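Local coordinates for protein kallikrein-10 (Homo sapiens, PDB 5LPE) that is a secreted, zymogen-like serine peptidase of the trypsin family, inhibited by zinc and credited with a tumour-suppressor role in breast and prostate cancer, at residues 37-42 / 99-104; 110-115 / 193-198; 150-155 / 175-180; 49-54 / 67-72. All coordinates share one frame; numbering follows the deposited sequence.

Contact 1: residues 37-42 / 99-104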
loop_
_atom_site.group_PDB
_atom_site.type_symbol
_atom_site.label_atom_id
_atom_site.label_comp_id
_atom_site.label_asym_id
_atom_site.label_seq_id
_atom_site.Cartn_x
_atom_site.Cartn_y
_atom_site.Cartn_z
ATOM N N SER A 37 16.196 -0.463 -3.559
ATOM C CA SER A 37 15.904 -0.823 -4.942
ATOM C C SER A 37 14.518 -1.416 -5.182
ATOM O O SER A 37 14.230 -1.792 -6.320
ATOM C CB SER A 37 16.977 -1.778 -5.474
ATOM O OG SER A 37 18.094 -1.027 -5.905
ATOM N N TRP A 38 13.659 -1.536 -4.165
ATOM C CA TRP A 38 12.433 -2.311 -4.308
ATOM C C TRP A 38 11.213 -1.576 -3.786
ATOM O O TRP A 38 11.231 -1.005 -2.693
ATOM C CB TRP A 38 12.534 -3.638 -3.584
ATOM C CG TRP A 38 13.429 -4.594 -4.247
ATOM C CD1 TRP A 38 14.742 -4.795 -3.983
ATOM C CD2 TRP A 38 13.076 -5.508 -5.294
ATOM N NE1 TRP A 38 15.231 -5.788 -4.792
ATOM C CE2 TRP A 38 14.229 -6.235 -5.612
ATOM C CE3 TRP A 38 11.884 -5.789 -5.983
ATOM C CZ2 TRP A 38 14.237 -7.219 -6.590
ATOM C CZ3 TRP A 38 11.896 -6.756 -6.954
ATOM C CH2 TRP A 38 13.060 -7.466 -7.249
ATOM N N VAL A 39 10.135 -1.640 -4.567
ATOM C CA VAL A 39 8.853 -1.056 -4.211
ATOM C C VAL A 39 7.815 -2.164 -4.249
ATOM O O VAL A 39 7.878 -3.050 -5.105
ATOM C CB VAL A 39 8.466 0.100 -5.149
ATOM C CG1 VAL A 39 7.083 0.642 -4.793
ATOM C CG2 VAL A 39 9.488 1.201 -5.073
ATOM N N LEU A 40 6.888 -2.144 -3.298
ATOM C CA LEU A 40 5.840 -3.142 -3.248
ATOM C C LEU A 40 4.495 -2.470 -3.434
ATOM O O LEU A 40 4.229 -1.405 -2.867
ATOM C CB LEU A 40 5.841 -3.924 -1.942
ATOM C CG LEU A 40 4.767 -5.022 -1.846
ATOM C CD1 LEU A 40 5.322 -6.412 -1.950
ATOM C CD2 LEU A 40 4.106 -4.894 -0.523
ATOM N N THR A 41 3.645 -3.121 -4.221
ATOM C CA THR A 41 2.339 -2.602 -4.564
ATOM C C THR A 41 1.427 -3.775 -4.906
ATOM O O THR A 41 1.845 -4.935 -4.911
ATOM C CB THR A 41 2.451 -1.604 -5.723
ATOM O OG1 THR A 41 1.155 -1.076 -6.036
ATOM C CG2 THR A 41 3.046 -2.269 -6.952
ATOM N N ALA A 42 0.174 -3.456 -5.213
ATOM C CA ALA A 42 -0.789 -4.482 -5.574
ATOM C C ALA A 42 -0.484 -5.016 -6.964
ATOM O O ALA A 42 -0.159 -4.256 -7.877
ATOM C CB ALA A 42 -2.205 -3.918 -5.515
ATOM N N LEU A 99 8.217 -4.237 -7.427
ATOM C CA LEU A 99 8.804 -3.446 -8.497
ATOM C C LEU A 99 10.268 -3.184 -8.171
ATOM O O LEU A 99 10.583 -2.656 -7.098
ATOM C CB LEU A 99 8.050 -2.128 -8.667
ATOM C CG LEU A 99 6.654 -2.292 -9.266
ATOM C CD1 LEU A 99 6.231 -1.044 -9.990
ATOM C CD2 LEU A 99 6.585 -3.481 -10.210
ATOM N N LYS A 100 11.158 -3.545 -9.085
ATOM C CA LYS A 100 12.563 -3.233 -8.892
ATOM C C LYS A 100 12.895 -1.894 -9.542
ATOM O O LYS A 100 12.554 -1.660 -10.702
ATOM C CB LYS A 100 13.455 -4.332 -9.454
ATOM C CG LYS A 100 14.886 -4.200 -8.951
ATOM C CD LYS A 100 15.873 -4.617 -10.004
ATOM C CE LYS A 100 17.115 -5.193 -9.367
ATOM N NZ LYS A 100 17.561 -4.343 -8.255
ATOM N N LEU A 101 13.559 -1.017 -8.795
ATOM C CA LEU A 101 13.980 0.266 -9.349
ATOM C C LEU A 101 15.253 0.116 -10.187
ATOM O O LEU A 101 16.181 -0.617 -9.829
ATOM C CB LEU A 101 14.199 1.294 -8.234
ATOM C CG LEU A 101 13.018 1.584 -7.304
ATOM C CD1 LEU A 101 13.278 2.809 -6.417
ATOM C CD2 LEU A 101 11.729 1.742 -8.095
ATOM N N ALA A 102 15.275 0.809 -11.326
ATOM C CA ALA A 102 16.429 0.757 -12.214
ATOM C C ALA A 102 17.698 1.067 -11.445
ATOM O O ALA A 102 18.639 0.271 -11.424
ATOM C CB ALA A 102 16.238 1.736 -13.373
ATOM N N ARG A 103 17.707 2.196 -10.749
ATOM C CA ARG A 103 18.816 2.620 -9.920
ATOM C C ARG A 103 18.363 2.740 -8.466
ATOM O O ARG A 103 17.219 3.137 -8.198
ATOM C CB ARG A 103 19.376 3.966 -10.406
ATOM C CG ARG A 103 19.764 3.974 -11.881
ATOM C CD ARG A 103 20.333 5.323 -12.323
ATOM N NE ARG A 103 19.315 6.321 -12.664
ATOM C CZ ARG A 103 19.104 7.444 -11.980
ATOM N NH1 ARG A 103 19.837 7.728 -10.906
ATOM N NH2 ARG A 103 18.167 8.293 -12.373
ATOM N N PRO A 104 19.240 2.409 -7.513
ATOM C CA PRO A 104 18.856 2.468 -6.098
ATOM C C PRO A 104 18.509 3.879 -5.657
ATOM O O PRO A 104 19.053 4.870 -6.151
ATOM C CB PRO A 104 20.106 1.964 -5.362
ATOM C CG PRO A 104 20.947 1.310 -6.394
ATOM C CD PRO A 104 20.632 1.980 -7.692
#
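The tight part of this antiparallel pair, strand 38-41 against strand 97-101 in the N-terminal barrel of the trypsin fold, lies on the face carrying Val39 and Leu99. Their backbones form a hydrogen-bonded pair: Leu99 N gives to Val39 O at 2.6 Å, nearly along the C=O axis, and Val39 N returns a bond to Leu99 O at 2.8 Å. Val39 CG2 crosses obliquely onto Leu101 CD2 at 3.8 Å, and Val19 and Leu21 pack against the same face. The Thr41 side chain lies about 6 Å from that of Ser187, the charge-relay serine by similarity.

On the other face Trp38, its CG anti to the carbonyl carbon (chi1 -72°), puts its six-membered ring under Lys100 CB, 3.9 Å from the centroid and 13° off its normal. An alanine in place of Trp38 would remove that ring and probably leave the Lys100 methylenes without their CH-pi platform. Looser are the side-chain tips: Ser37 OG only grazes Pro104 CB at 3.6 Å and Lys100 NZ stays 3.8 Å from Ser37 CB, though Ser37 O still accepts firmly from Leu101 N.

Aliphatic groups thus fill the barrel interior, while the lysine lays its hydrocarbon on the indole and keeps its charge on the partly exposed side.

Contact 2: residues 110-115 / 193-198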
loop_
_atom_site.group_PDB
_atom_site.type_symbol
_atom_site.label_atom_id
_atom_site.label_comp_id
_atom_site.label_asym_id
_atom_site.label_seq_id
_atom_site.Cartn_x
_atom_site.Cartn_y
_atom_site.Cartn_z
ATOM N N ARG A 110 14.590 12.371 3.840
ATOM C CA ARG A 110 13.533 12.530 2.873
ATOM C C ARG A 110 12.915 11.287 2.239
ATOM O O ARG A 110 11.753 11.265 1.929
ATOM C CB ARG A 110 14.133 13.366 1.788
ATOM C CG ARG A 110 15.242 12.617 1.117
ATOM C CD ARG A 110 15.972 13.600 0.297
ATOM N NE ARG A 110 16.597 14.541 1.203
ATOM C CZ ARG A 110 17.018 15.751 0.858
ATOM N NH1 ARG A 110 17.609 16.530 1.752
ATOM N NH2 ARG A 110 16.843 16.177 -0.375
ATOM N N VAL A 111 13.730 10.287 1.987
ATOM C CA VAL A 111 13.294 9.049 1.408
ATOM C C VAL A 111 13.921 7.886 2.130
ATOM O O VAL A 111 15.076 7.753 2.094
ATOM C CB VAL A 111 13.766 8.991 -0.053
ATOM C CG1 VAL A 111 13.463 7.676 -0.694
ATOM C CG2 VAL A 111 13.119 10.061 -0.860
ATOM N N ARG A 112 13.168 7.020 2.750
ATOM C CA ARG A 112 13.671 5.827 3.417
ATOM C C ARG A 112 12.754 4.653 3.120
ATOM O O ARG A 112 11.561 4.816 2.862
ATOM C CB ARG A 112 13.747 5.971 4.949
ATOM C CG ARG A 112 14.664 7.019 5.513
ATOM C CD ARG A 112 13.953 7.910 6.537
ATOM N NE ARG A 112 13.132 7.162 7.489
ATOM C CZ ARG A 112 12.421 7.725 8.469
ATOM N NH1 ARG A 112 12.431 9.044 8.643
ATOM N NH2 ARG A 112 11.696 6.968 9.285
ATOM N N ALA A 113 13.295 3.454 3.238
ATOM C CA ALA A 113 12.404 2.308 3.224
ATOM C C ALA A 113 11.536 2.288 4.492
ATOM O O ALA A 113 11.864 2.889 5.521
ATOM C CB ALA A 113 13.197 1.005 3.087
ATOM N N LEU A 114 10.397 1.593 4.387
ATOM C CA LEU A 114 9.492 1.291 5.496
ATOM C C LEU A 114 9.808 -0.099 6.047
ATOM O O LEU A 114 9.811 -1.082 5.294
ATOM C CB LEU A 114 8.028 1.372 5.039
ATOM C CG LEU A 114 6.870 1.871 5.917
ATOM C CD1 LEU A 114 5.577 1.253 5.403
ATOM C CD2 LEU A 114 7.060 1.717 7.424
ATOM N N GLN A 115 10.108 -0.166 7.347
ATOM C CA GLN A 115 10.353 -1.445 7.989
ATOM C C GLN A 115 9.198 -2.400 7.688
ATOM O O GLN A 115 8.032 -2.040 7.835
ATOM C CB GLN A 115 10.507 -1.231 9.495
ATOM C CG GLN A 115 10.905 -2.468 10.290
ATOM C CD GLN A 115 10.920 -2.198 11.772
ATOM O OE1 GLN A 115 11.760 -2.728 12.504
ATOM N NE2 GLN A 115 9.973 -1.381 12.234
ATOM N N CYS A 193 1.101 0.471 10.663
ATOM C CA CYS A 193 0.759 0.359 12.082
ATOM C C CYS A 193 2.040 0.417 12.898
ATOM O O CYS A 193 2.893 -0.465 12.770
ATOM C CB CYS A 193 0.023 -0.942 12.408
ATOM S SG CYS A 193 -1.291 -1.421 11.294
ATOM N N ASP A 194 2.149 1.419 13.767
ATOM C CA ASP A 194 3.350 1.633 14.584
ATOM C C ASP A 194 4.614 1.644 13.716
ATOM O O ASP A 194 5.618 0.981 14.016
ATOM C CB ASP A 194 3.450 0.583 15.700
ATOM C CG ASP A 194 3.955 1.175 17.021
ATOM O OD1 ASP A 194 4.584 2.254 16.961
ATOM O OD2 ASP A 194 3.755 0.560 18.106
ATOM N N GLU A 195 4.565 2.441 12.638
ATOM C CA GLU A 195 5.689 2.581 11.698
ATOM C C GLU A 195 6.196 1.233 11.177
ATOM O O GLU A 195 7.396 1.032 10.957
ATOM C CB GLU A 195 6.817 3.397 12.326
ATOM C CG GLU A 195 6.515 4.891 12.343
ATOM C CD GLU A 195 7.573 5.650 11.615
ATOM O OE1 GLU A 195 7.588 6.892 11.692
ATOM O OE2 GLU A 195 8.399 4.990 10.954
ATOM N N THR A 196 5.252 0.312 11.001
ATOM C CA THR A 196 5.393 -0.940 10.269
ATOM C C THR A 196 4.384 -0.966 9.118
ATOM O O THR A 196 3.351 -0.293 9.155
ATOM C CB THR A 196 5.168 -2.164 11.191
ATOM O OG1 THR A 196 4.496 -1.738 12.378
ATOM C CG2 THR A 196 6.474 -2.858 11.587
ATOM N N LEU A 197 4.689 -1.777 8.105
ATOM C CA LEU A 197 3.833 -1.960 6.943
ATOM C C LEU A 197 3.030 -3.225 7.186
ATOM O O LEU A 197 3.573 -4.327 7.111
ATOM C CB LEU A 197 4.678 -2.112 5.685
ATOM C CG LEU A 197 3.965 -2.390 4.376
ATOM C CD1 LEU A 197 3.443 -1.080 3.795
ATOM C CD2 LEU A 197 4.965 -3.036 3.483
ATOM N N GLN A 198 1.753 -3.081 7.503
ATOM C CA GLN A 198 0.944 -4.271 7.665
ATOM C C GLN A 198 0.103 -4.630 6.436
ATOM O O GLN A 198 -0.350 -5.776 6.336
ATOM C CB GLN A 198 0.066 -4.113 8.916
ATOM C CG GLN A 198 0.872 -4.103 10.238
ATOM C CD GLN A 198 1.441 -5.471 10.598
ATOM O OE1 GLN A 198 1.004 -6.497 10.078
ATOM N NE2 GLN A 198 2.420 -5.487 11.478
#
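Leu114 lays its CD1 methyl on the side chain of Leu197, meeting CB and CD1 of that residue at 3.5 Å each, the two leucines crossing at about a right angle. Its other methyl, CD2, rests 3.6 Å from Glu195 O, so one branch reaches Leu197 and the other the Glu195 carbonyl. Val32 of the N-terminal barrel touches both leucines, and Val192 joins Leu114 from the neighbouring strand.

The backbone link is modest: Leu197 N reaches Gln115 O at 3.4 Å in a weak, bent hydrogen bond. Beyond it, Gln115 runs out extended, with CG anti to the backbone N, and lies alongside Thr196 pointing the same way; NE2 comes within 3.9 Å of Thr196 CG2. Residues 193-196 form the tight end of a hairpin, closed by Cys193 N to Thr196 O at 2.8 Å, with Asp194 and Glu195 both at positive phi. Cys193 is anchored by its disulfide to Cys127.

At the surface the bent chain of Arg112 brings NH2 to 4.2 Å from Glu195 OE2. The guanidinium and carboxylate planes are only 15° apart and the oxygen sits at the guanidinium edge, yet the gap is too wide for a salt bridge.

The connection between the barrels is thus clasped to this hairpin mainly by buried leucines, with one weak backbone bond and a charge attraction that probably adds only a diffuse contribution.

Contact 3: residues 150-155 / 175-180. With SO4 (sulfate ion), chain D.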
loop_
_atom_site.group_PDB
_atom_site.type_symbol
_atom_site.label_atom_id
_atom_site.label_comp_id
_atom_site.label_asym_id
_atom_site.label_seq_id
_atom_site.Cartn_x
_atom_site.Cartn_y
_atom_site.Cartn_z
ATOM N N SER A 150 -6.480 7.850 10.328
ATOM C CA SER A 150 -6.281 6.715 11.208
ATOM C C SER A 150 -7.311 5.644 10.903
ATOM O O SER A 150 -8.407 5.912 10.408
ATOM C CB SER A 150 -6.343 7.144 12.679
ATOM O OG SER A 150 -7.511 7.901 12.911
ATOM N N ILE A 151 -6.931 4.407 11.155
ATOM C CA ILE A 151 -7.724 3.273 10.708
ATOM C C ILE A 151 -7.658 2.224 11.792
ATOM O O ILE A 151 -6.639 2.087 12.476
ATOM C CB ILE A 151 -7.226 2.747 9.324
ATOM C CG1 ILE A 151 -8.382 2.630 8.334
ATOM C CG2 ILE A 151 -6.538 1.426 9.479
ATOM C CD1 ILE A 151 -7.968 2.611 6.875
ATOM N N THR A 152 -8.740 1.472 11.912
ATOM C CA THR A 152 -8.887 0.456 12.944
ATOM C C THR A 152 -8.928 -0.913 12.301
ATOM O O THR A 152 -9.796 -1.178 11.474
ATOM C CB THR A 152 -10.155 0.687 13.777
ATOM O OG1 THR A 152 -10.113 2.007 14.352
ATOM C CG2 THR A 152 -10.281 -0.357 14.869
ATOM N N ILE A 153 -7.990 -1.777 12.667
ATOM C CA ILE A 153 -8.040 -3.130 12.136
ATOM C C ILE A 153 -9.321 -3.781 12.637
ATOM O O ILE A 153 -9.604 -3.788 13.839
ATOM C CB ILE A 153 -6.804 -3.946 12.545
ATOM C CG1 ILE A 153 -5.501 -3.263 12.125
ATOM C CG2 ILE A 153 -6.898 -5.353 11.962
ATOM C CD1 ILE A 153 -5.306 -3.168 10.650
ATOM N N LEU A 154 -10.115 -4.291 11.720
ATOM C CA LEU A 154 -11.289 -5.064 12.061
ATOM C C LEU A 154 -10.930 -6.536 12.013
ATOM O O LEU A 154 -9.830 -6.926 11.616
ATOM C CB LEU A 154 -12.442 -4.751 11.111
ATOM C CG LEU A 154 -12.818 -3.276 11.000
ATOM C CD1 LEU A 154 -14.029 -3.131 10.088
ATOM C CD2 LEU A 154 -13.079 -2.685 12.386
ATOM N N SER A 155 -11.880 -7.357 12.310
ATOM C CA SER A 155 -11.415 -8.719 12.338
ATOM C C SER A 155 -11.917 -9.465 11.112
ATOM O O SER A 155 -12.943 -9.089 10.536
ATOM C CB SER A 155 -11.922 -9.413 13.600
ATOM O OG SER A 155 -13.234 -8.977 13.873
ATOM N N GLY A 175 -11.031 -0.553 9.160
ATOM C CA GLY A 175 -12.129 0.379 9.355
ATOM C C GLY A 175 -11.633 1.807 9.427
ATOM O O GLY A 175 -10.753 2.131 10.230
ATOM N N LEU A 176 -12.238 2.676 8.630
ATOM C CA LEU A 176 -11.946 4.103 8.609
ATOM C C LEU A 176 -12.947 4.809 9.497
ATOM O O LEU A 176 -14.110 4.419 9.551
ATOM C CB LEU A 176 -12.057 4.653 7.191
ATOM C CG LEU A 176 -11.330 5.922 6.776
ATOM C CD1 LEU A 176 -9.855 5.773 7.021
ATOM C CD2 LEU A 176 -11.586 6.149 5.295
ATOM N N ASP A 177 -12.520 5.845 10.194
ATOM C CA ASP A 177 -13.463 6.482 11.094
ATOM C C ASP A 177 -14.524 7.252 10.304
ATOM O O ASP A 177 -14.287 7.707 9.179
ATOM C CB ASP A 177 -12.720 7.363 12.095
ATOM C CG ASP A 177 -11.632 6.584 12.841
ATOM O OD1 ASP A 177 -11.623 5.325 12.748
ATOM O OD2 ASP A 177 -10.786 7.227 13.511
ATOM N N ARG A 178 -15.717 7.360 10.909
ATOM C CA ARG A 178 -16.896 7.944 10.270
ATOM C C ARG A 178 -16.618 9.358 9.789
ATOM O O ARG A 178 -15.784 10.076 10.347
ATOM C CB ARG A 178 -18.079 7.988 11.246
ATOM C CG ARG A 178 -18.801 6.670 11.439
ATOM C CD ARG A 178 -19.353 6.094 10.133
ATOM N NE ARG A 178 -20.585 6.753 9.725
ATOM C CZ ARG A 178 -21.775 6.489 10.253
ATOM N NH1 ARG A 178 -21.883 5.575 11.214
ATOM N NH2 ARG A 178 -22.854 7.138 9.824
ATOM N N GLY A 179 -17.315 9.766 8.738
ATOM C CA GLY A 179 -17.061 11.083 8.214
ATOM C C GLY A 179 -15.812 11.214 7.370
ATOM O O GLY A 179 -15.601 12.277 6.782
ATOM N N GLN A 180 -14.990 10.171 7.272
ATOM C CA GLN A 180 -13.791 10.193 6.447
ATOM C C GLN A 180 -14.084 9.681 5.042
ATOM O O GLN A 180 -14.826 8.712 4.858
ATOM C CB GLN A 180 -12.698 9.345 7.096
ATOM C CG GLN A 180 -12.262 9.871 8.440
ATOM C CD GLN A 180 -11.562 11.198 8.322
ATOM O OE1 GLN A 180 -10.955 11.497 7.293
ATOM N NE2 GLN A 180 -11.636 12.007 9.374
HETATM S S SO4 D . -20.422 8.425 6.767
HETATM O O1 SO4 D . -20.478 9.664 5.959
HETATM O O2 SO4 D . -21.098 7.329 6.037
HETATM O O3 SO4 D . -19.008 8.059 7.010
HETATM O O4 SO4 D . -21.103 8.648 8.062
#
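Backbone hydrogen bonds hold the two strands in register at Thr152 and Gly175, an antiparallel hydrogen-bonded pair. Thr152 N gives to Gly175 O at 2.7 Å, almost straight at 170° and in the carbonyl plane. The return bond, Gly175 N to Thr152 O, is more bent, its donor standing above the carbonyl plane.

Apolar contact is divided between the faces. Ile151 and Leu176 cross obliquely, CD1 to CD1 at 3.7 Å, on the side where Val129 and Leu191 also pack against Ile151. On the side of Thr152, Leu154 CG lies 3.7 Å from Gly175 N, the leucine packing on bare glycine backbone.

Polar side chains meet beside this. Asp177, its CG anti to the carbonyl carbon, swings its carboxylate back toward the first strand, and Ser150 OG gives a weak hydrogen bond to Asp177 OD2 at 3.4 Å. An alanine at Asp177 would remove this acceptor and would probably cost only the weak tie to Ser150.

Ionic contact lies farther out. The Arg178 chain folds so that NE, at 2.6 Å, and NH2 both grip one sulfate oxygen, O4, in the guanidinium plane. Gly179 N holds O3 at 3.0 Å; Ser210 OG and Ala211 N also bind this sulfate, probably from the crystallisation liquor.

The type II turn from Asp177 to Gln180, with Gly179 third, leads away from strand 171-176, which pairs with strand 147-153 in the C-terminal barrel of the trypsin fold.

Contact 4: residues 49-54 / 67-72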
loop_
_atom_site.group_PDB
_atom_site.type_symbol
_atom_site.label_atom_id
_atom_site.label_comp_id
_atom_site.label_asym_id
_atom_site.label_seq_id
_atom_site.Cartn_x
_atom_site.Cartn_y
_atom_site.Cartn_z
ATOM N N PRO A 49 4.337 -0.946 -18.598
ATOM C CA PRO A 49 5.473 -0.589 -17.739
ATOM C C PRO A 49 5.175 0.558 -16.789
ATOM O O PRO A 49 4.282 1.360 -17.080
ATOM C CB PRO A 49 6.547 -0.173 -18.740
ATOM C CG PRO A 49 5.801 0.182 -19.976
ATOM C CD PRO A 49 4.637 -0.721 -20.021
ATOM N N LEU A 50 5.939 0.646 -15.696
ATOM C CA LEU A 50 5.718 1.638 -14.653
ATOM C C LEU A 50 6.999 2.403 -14.352
ATOM O O LEU A 50 8.105 1.975 -14.698
ATOM C CB LEU A 50 5.212 0.987 -13.361
ATOM C CG LEU A 50 3.791 0.441 -13.345
ATOM C CD1 LEU A 50 3.418 0.008 -11.941
ATOM C CD2 LEU A 50 2.817 1.479 -13.871
ATOM N N TRP A 51 6.836 3.545 -13.686
ATOM C CA TRP A 51 7.972 4.268 -13.140
ATOM C C TRP A 51 7.550 4.958 -11.848
ATOM O O TRP A 51 6.395 5.357 -11.687
ATOM C CB TRP A 51 8.554 5.265 -14.153
ATOM C CG TRP A 51 7.606 6.292 -14.702
ATOM C CD1 TRP A 51 6.734 6.132 -15.743
ATOM C CD2 TRP A 51 7.465 7.661 -14.266
ATOM N NE1 TRP A 51 6.044 7.306 -15.967
ATOM C CE2 TRP A 51 6.480 8.261 -15.081
ATOM C CE3 TRP A 51 8.069 8.430 -13.265
ATOM C CZ2 TRP A 51 6.079 9.592 -14.919
ATOM C CZ3 TRP A 51 7.666 9.762 -13.111
ATOM C CH2 TRP A 51 6.680 10.322 -13.933
ATOM N N ALA A 52 8.509 5.107 -10.936
ATOM C CA ALA A 52 8.248 5.382 -9.529
ATOM C C ALA A 52 8.839 6.723 -9.122
ATOM O O ALA A 52 10.056 6.927 -9.224
ATOM C CB ALA A 52 8.828 4.272 -8.651
ATOM N N ARG A 53 7.982 7.623 -8.635
ATOM C CA ARG A 53 8.410 8.851 -7.976
ATOM C C ARG A 53 8.424 8.608 -6.473
ATOM O O ARG A 53 7.384 8.307 -5.883
ATOM C CB ARG A 53 7.490 10.021 -8.314
ATOM C CG ARG A 53 8.141 11.368 -8.010
ATOM C CD ARG A 53 7.253 12.570 -8.301
ATOM N NE ARG A 53 6.990 13.323 -7.079
ATOM C CZ ARG A 53 5.870 13.223 -6.367
ATOM N NH1 ARG A 53 5.720 13.941 -5.257
ATOM N NH2 ARG A 53 4.897 12.410 -6.769
ATOM N N VAL A 54 9.587 8.739 -5.851
ATOM C CA VAL A 54 9.732 8.397 -4.440
ATOM C C VAL A 54 9.960 9.658 -3.617
ATOM O O VAL A 54 10.485 10.658 -4.104
ATOM C CB VAL A 54 10.870 7.379 -4.209
ATOM C CG1 VAL A 54 10.576 6.092 -4.950
ATOM C CG2 VAL A 54 12.195 7.953 -4.644
ATOM N N LEU A 67 13.339 10.407 -8.946
ATOM C CA LEU A 67 12.607 9.681 -9.929
ATOM C C LEU A 67 13.335 8.446 -10.287
ATOM O O LEU A 67 14.520 8.441 -10.450
ATOM C CB LEU A 67 12.448 10.504 -11.193
ATOM C CG LEU A 67 11.434 11.619 -11.138
ATOM C CD1 LEU A 67 11.172 12.215 -12.497
ATOM C CD2 LEU A 67 10.163 11.066 -10.567
ATOM N N ARG A 68 12.601 7.379 -10.427
ATOM C CA ARG A 68 13.235 6.146 -10.870
ATOM C C ARG A 68 12.250 5.426 -11.769
ATOM O O ARG A 68 11.083 5.794 -11.871
ATOM C CB ARG A 68 13.645 5.218 -9.717
ATOM C CG ARG A 68 14.675 5.769 -8.775
ATOM C CD ARG A 68 16.029 5.936 -9.426
ATOM N NE ARG A 68 17.036 6.159 -8.397
ATOM C CZ ARG A 68 17.307 7.347 -7.869
ATOM N NH1 ARG A 68 16.652 8.417 -8.282
ATOM N NH2 ARG A 68 18.229 7.463 -6.931
ATOM N N ARG A 69 12.727 4.400 -12.441
ATOM C CA ARG A 69 11.853 3.536 -13.202
ATOM C C ARG A 69 12.088 2.109 -12.806
ATOM O O ARG A 69 13.104 1.764 -12.206
ATOM C CB ARG A 69 12.084 3.655 -14.681
ATOM C CG ARG A 69 11.751 4.971 -15.086
ATOM C CD ARG A 69 12.155 5.111 -16.437
ATOM N NE ARG A 69 13.287 5.992 -16.483
ATOM C CZ ARG A 69 13.544 6.709 -17.551
ATOM N NH1 ARG A 69 14.564 7.562 -17.563
ATOM N NH2 ARG A 69 12.650 6.672 -18.539
ATOM N N THR A 70 11.144 1.279 -13.187
ATOM C CA THR A 70 11.178 -0.103 -12.768
ATOM C C THR A 70 11.694 -0.968 -13.914
ATOM O O THR A 70 11.567 -0.625 -15.093
ATOM C CB THR A 70 9.795 -0.543 -12.267
ATOM O OG1 THR A 70 8.843 -0.416 -13.313
ATOM C CG2 THR A 70 9.358 0.374 -11.143
ATOM N N THR A 71 12.391 -2.034 -13.547
ATOM C CA THR A 71 12.787 -3.063 -14.495
ATOM C C THR A 71 12.103 -4.373 -14.129
ATOM O O THR A 71 11.139 -4.770 -14.785
ATOM C CB THR A 71 14.305 -3.214 -14.510
ATOM O OG1 THR A 71 14.774 -3.316 -13.159
ATOM C CG2 THR A 71 14.946 -2.006 -15.156
ATOM N N ARG A 72 12.552 -5.038 -13.071
ATOM C CA ARG A 72 11.916 -6.281 -12.660
ATOM C C ARG A 72 10.595 -5.979 -11.982
ATOM O O ARG A 72 10.494 -5.066 -11.154
ATOM C CB ARG A 72 12.831 -7.077 -11.733
ATOM C CG ARG A 72 14.110 -7.545 -12.414
ATOM C CD ARG A 72 14.860 -8.472 -11.512
ATOM N NE ARG A 72 14.099 -9.678 -11.242
ATOM C CZ ARG A 72 14.293 -10.445 -10.174
ATOM N NH1 ARG A 72 15.222 -10.111 -9.281
ATOM N NH2 ARG A 72 13.558 -11.544 -9.998
#
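Trp51 and Leu67 lie side by side, pointing the same way from adjacent strands. The Trp51 torsion (chi1 57°) puts CG between the backbone N and the carbonyl carbon, and the indole presents its edge to the leucine, CZ3 reaching Leu67 CD2 at 3.8 Å with that methyl in the ring plane. The same methyl is shared with Arg53, whose chain crosses obliquely and lays CG and CB against it. Arg69, on this face too, sets its CG beside Trp51 CB before its end leads away. The indole is steadied from outside by a ring stack with Phe22 and by NE1 bonding to Gly24 O.

The other face belongs to Ala52 and Arg68. Ala52 turns in to Val19 and Leu21, whereas the Arg68 chain bends at chi2 and heads away from the partner strand: NH1 returns to Leu67 O at 3.0 Å, nearly straight at 172° and in the guanidinium plane, and NH2 bonds to Pro104 O. Between the faces, Ala52 N gives to Arg68 O at 2.8 Å and Arg68 N to Ala52 O at 2.9 Å.

Thr70 binds the residue just before Trp51. Its hydroxyl OG1 donates to Leu50 O at 2.9 Å from well above the carbonyl plane, while Thr70 N adds a weak bond to the same Leu50 O at 3.5 Å, so one carbonyl is gripped twice by one residue.

Strands 51-54 and 66-75 form an antiparallel beta hairpin of the N-terminal barrel of this chymotrypsin-type peptidase, with three successive cross-strand pairs from Trp51-Arg69 to Arg53-Leu67.

Overall arrangement
Contacts 1 and 4 belong to one barrel and meet directly: strands 97-101 and 66-75 are neighbours in it, Ala102 N probably bonds to Arg69 O, and Leu99 packs on Leu50. Contact 1 is the buried one, rich in aliphatic side chains; contact 4 is partly buried, with Trp51, Arg53 and Arg69 on the partly exposed face. Contact 3 is also an antiparallel strand pairing, in the second barrel, but a surface one, its centre about 29 Å from that of contact 1, with polar and ionic groups alongside. Contact 2, partly buried, differs in kind: side-chain packing of a loop onto a strand rather than strand pairing, touching contact 4 through Val111 and Val54.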